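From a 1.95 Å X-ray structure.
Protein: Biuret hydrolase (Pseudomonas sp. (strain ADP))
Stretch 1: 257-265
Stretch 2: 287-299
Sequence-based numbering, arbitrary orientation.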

# COMPACT_ATOMS: atom_id res chain seq x y z
N ILE A 257 20.71 -2.07 -26.04
CA ILE A 257 19.31 -2.18 -26.48
C ILE A 257 19.03 -3.63 -26.79
O ILE A 257 19.75 -4.25 -27.54
CB ILE A 257 19.00 -1.26 -27.69
CG1 ILE A 257 19.56 0.16 -27.45
CG2 ILE A 257 17.49 -1.24 -28.03
CD1 ILE A 257 19.06 1.22 -28.42
N GLY A 258 17.98 -4.18 -26.21
CA GLY A 258 17.57 -5.54 -26.43
C GLY A 258 16.15 -5.71 -26.89
O GLY A 258 15.32 -4.80 -26.78
N VAL A 259 15.88 -6.91 -27.41
CA VAL A 259 14.57 -7.30 -27.90
C VAL A 259 13.97 -8.33 -26.95
O VAL A 259 14.62 -9.36 -26.67
CB VAL A 259 14.67 -7.94 -29.30
CG1 VAL A 259 13.32 -8.33 -29.84
CG2 VAL A 259 15.31 -7.01 -30.28
N LEU A 260 12.75 -8.10 -26.45
CA LEU A 260 12.13 -9.02 -25.50
C LEU A 260 11.67 -10.27 -26.20
O LEU A 260 11.14 -10.19 -27.27
CB LEU A 260 10.97 -8.39 -24.73
CG LEU A 260 11.32 -7.23 -23.82
CD1 LEU A 260 10.09 -6.76 -23.08
CD2 LEU A 260 12.39 -7.66 -22.82
N GLY A 261 11.92 -11.43 -25.60
CA GLY A 261 11.45 -12.68 -26.14
C GLY A 261 10.39 -13.28 -25.26
O GLY A 261 9.73 -12.57 -24.47
N GLY A 262 10.27 -14.60 -25.36
CA GLY A 262 9.31 -15.40 -24.59
C GLY A 262 7.89 -14.89 -24.71
O GLY A 262 7.35 -14.89 -25.81
N TRP A 263 7.31 -14.43 -23.59
CA TRP A 263 5.93 -13.90 -23.56
C TRP A 263 5.69 -12.88 -24.68
O TRP A 263 4.64 -12.89 -25.33
CB TRP A 263 5.69 -13.20 -22.20
CG TRP A 263 4.39 -12.47 -22.10
CD1 TRP A 263 4.19 -11.14 -22.28
CD2 TRP A 263 3.13 -13.03 -21.77
NE1 TRP A 263 2.86 -10.83 -22.10
CE2 TRP A 263 2.19 -11.98 -21.79
CE3 TRP A 263 2.69 -14.31 -21.48
CZ2 TRP A 263 0.82 -12.18 -21.52
CZ3 TRP A 263 1.34 -14.50 -21.19
CH2 TRP A 263 0.43 -13.46 -21.25
N PHE A 264 6.66 -12.02 -24.90
CA PHE A 264 6.55 -10.93 -25.86
C PHE A 264 6.74 -11.35 -27.34
O PHE A 264 6.45 -10.54 -28.27
CB PHE A 264 7.51 -9.83 -25.49
CG PHE A 264 7.20 -9.18 -24.19
CD1 PHE A 264 6.29 -8.12 -24.13
CD2 PHE A 264 7.74 -9.65 -23.00
CE1 PHE A 264 5.99 -7.54 -22.91
CE2 PHE A 264 7.43 -9.07 -21.78
CZ PHE A 264 6.57 -8.01 -21.76
N ARG A 265 7.17 -12.59 -27.56
CA ARG A 265 7.13 -13.21 -28.89
C ARG A 265 5.93 -14.13 -29.08
O ARG A 265 5.22 -14.07 -30.14
CB ARG A 265 8.41 -13.98 -29.13
CG ARG A 265 8.50 -14.45 -30.58
CD ARG A 265 9.91 -14.90 -30.90
NE ARG A 265 9.98 -15.53 -32.23
CZ ARG A 265 9.98 -14.85 -33.39
NH1 ARG A 265 9.90 -13.50 -33.44
NH2 ARG A 265 10.10 -15.54 -34.52
N GLU A 287 20.37 -8.84 -29.38
CA GLU A 287 20.16 -9.79 -28.31
C GLU A 287 18.70 -9.93 -27.90
O GLU A 287 17.99 -8.93 -27.76
CB GLU A 287 20.99 -9.41 -27.12
CG GLU A 287 22.30 -10.14 -27.05
CD GLU A 287 23.09 -9.76 -25.82
OE1 GLU A 287 22.80 -10.36 -24.73
OE2 GLU A 287 23.97 -8.86 -25.97
N VAL A 288 18.25 -11.16 -27.72
CA VAL A 288 16.92 -11.48 -27.20
C VAL A 288 17.06 -11.56 -25.67
O VAL A 288 17.97 -12.18 -25.15
CB VAL A 288 16.38 -12.75 -27.84
CG1 VAL A 288 15.09 -13.21 -27.15
CG2 VAL A 288 16.15 -12.55 -29.33
N VAL A 289 16.20 -10.86 -24.95
CA VAL A 289 16.27 -10.72 -23.50
C VAL A 289 14.92 -11.25 -22.92
O VAL A 289 13.84 -10.97 -23.47
CB VAL A 289 16.36 -9.23 -23.14
CG1 VAL A 289 16.34 -9.00 -21.64
CG2 VAL A 289 17.58 -8.64 -23.72
N MET A 290 14.97 -12.01 -21.82
CA MET A 290 13.74 -12.44 -21.14
C MET A 290 13.36 -11.43 -20.05
O MET A 290 14.17 -11.07 -19.24
CB MET A 290 13.86 -13.85 -20.58
CG MET A 290 14.24 -14.84 -21.72
SD MET A 290 13.00 -14.90 -23.10
CE MET A 290 11.98 -16.16 -22.33
N TRP A 291 12.13 -10.98 -20.08
CA TRP A 291 11.57 -10.12 -19.03
C TRP A 291 11.23 -11.06 -17.87
O TRP A 291 10.70 -12.16 -18.10
CB TRP A 291 10.34 -9.43 -19.58
CG TRP A 291 9.68 -8.43 -18.66
CD1 TRP A 291 8.72 -8.70 -17.76
CD2 TRP A 291 9.87 -7.03 -18.64
NE1 TRP A 291 8.31 -7.56 -17.16
CE2 TRP A 291 9.01 -6.51 -17.67
CE3 TRP A 291 10.68 -6.16 -19.34
CZ2 TRP A 291 8.92 -5.18 -17.38
CZ3 TRP A 291 10.62 -4.80 -19.04
CH2 TRP A 291 9.74 -4.31 -18.07
N PRO A 292 11.57 -10.69 -16.63
CA PRO A 292 11.23 -11.61 -15.53
C PRO A 292 9.70 -11.80 -15.28
O PRO A 292 8.94 -10.82 -15.16
CB PRO A 292 11.90 -10.91 -14.33
CG PRO A 292 11.75 -9.46 -14.66
CD PRO A 292 12.15 -9.44 -16.12
N ASP A 293 9.26 -13.04 -15.20
CA ASP A 293 7.92 -13.40 -14.76
C ASP A 293 6.82 -12.62 -15.49
O ASP A 293 5.88 -12.15 -14.86
CB ASP A 293 7.77 -13.12 -13.25
CG ASP A 293 8.68 -13.97 -12.37
OD1 ASP A 293 9.05 -15.09 -12.80
OD2 ASP A 293 9.02 -13.52 -11.25
N ALA A 294 6.90 -12.52 -16.80
CA ALA A 294 6.01 -11.56 -17.53
C ALA A 294 4.55 -11.96 -17.42
O ALA A 294 3.69 -11.12 -17.17
CB ALA A 294 6.42 -11.45 -18.98
N GLU A 295 4.27 -13.25 -17.59
CA GLU A 295 2.92 -13.72 -17.55
C GLU A 295 2.32 -13.53 -16.12
O GLU A 295 1.12 -13.27 -15.98
CB GLU A 295 2.83 -15.19 -17.93
CG GLU A 295 1.41 -15.72 -17.92
CD GLU A 295 1.27 -17.15 -18.47
OE1 GLU A 295 2.27 -17.91 -18.46
OE2 GLU A 295 0.13 -17.47 -18.89
N ILE A 296 3.14 -13.67 -15.09
CA ILE A 296 2.68 -13.53 -13.70
C ILE A 296 2.52 -12.04 -13.40
O ILE A 296 1.62 -11.65 -12.64
CB ILE A 296 3.68 -14.11 -12.66
CG1 ILE A 296 4.12 -15.53 -13.02
CG2 ILE A 296 3.12 -14.07 -11.25
CD1 ILE A 296 3.05 -16.49 -13.28
N GLY A 297 3.39 -11.20 -13.97
CA GLY A 297 3.27 -9.74 -13.90
C GLY A 297 1.91 -9.29 -14.45
O GLY A 297 1.22 -8.51 -13.82
N ARG A 298 1.50 -9.84 -15.60
CA ARG A 298 0.20 -9.56 -16.13
C ARG A 298 -0.92 -10.02 -15.17
O ARG A 298 -1.92 -9.29 -14.96
CB ARG A 298 -0.01 -10.19 -17.50
CG ARG A 298 -1.52 -10.12 -17.94
CD ARG A 298 -1.73 -10.39 -19.37
NE ARG A 298 -3.14 -10.25 -19.68
CZ ARG A 298 -4.06 -11.21 -19.55
NH1 ARG A 298 -3.77 -12.45 -19.15
NH2 ARG A 298 -5.31 -10.91 -19.85
N ALA A 299 -0.75 -11.23 -14.62
CA ALA A 299 -1.73 -11.81 -13.77
C ALA A 299 -1.97 -10.93 -12.51
O ALA A 299 -3.12 -10.66 -12.17
CB ALA A 299 -1.34 -13.23 -13.39
O HOH W 1 10.09 -12.23 -21.80

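Neighbouring parallel strands satisfy each other's backbone polar groups in a staggered pattern, and where the strands give way to helices, a bridging water and local backbone bonds take up the next polar groups. These two stretches of biuret hydrolase illustrate the principle. Val259 is bonded through both its polar backbone atoms: its N donates to Glu287 O at 2.9 Å, almost linearly, and its O accepts from Val289 N at 2.8 Å. Val289 O then receives Gly261 N at 2.9 Å, so one residue on each strand bridges two on the other, the signature of parallel pairing. The carbonyls also draw in polarised CA-H groups, Val288 CA lying 3.2 Å from Val259 O and Leu260 CA 3.3 Å from Val289 O.

Beyond this ladder a water continues the pattern. It donates to Gly261 O (2.7 Å) and accepts from Trp291 N (2.9 Å), joining two groups that do not bond directly. Gly261 O also accepts from Phe264 N at 3.1 Å, within the turn leading into the first helix. Lack of a side chain matters here: an ideal CB on Gly261 would clash with Val288 CG1, and one on Gly262, whose phi is positive, with Met290 CE.

The side chains supply apolar contact. Leu260 and Val289 share one sheet face, and Leu260 CD1 reaches Trp291 CE3 at 3.8 Å. Phe264 turns its ring edge toward the face of Trp291, the planes inclined at 68°, while its CE2 lies 3.8 Å from Ala294 CB. Trp263 buries the most area of any residue here: its CB meets Ala294 CB at 3.7 Å, and Glu295 CA sits over its six-membered ring in a CH-pi contact. Both indole NE1 atoms find hydrogen-bonding partners elsewhere in the structure, leaving the rings free to pack without stranding a donor.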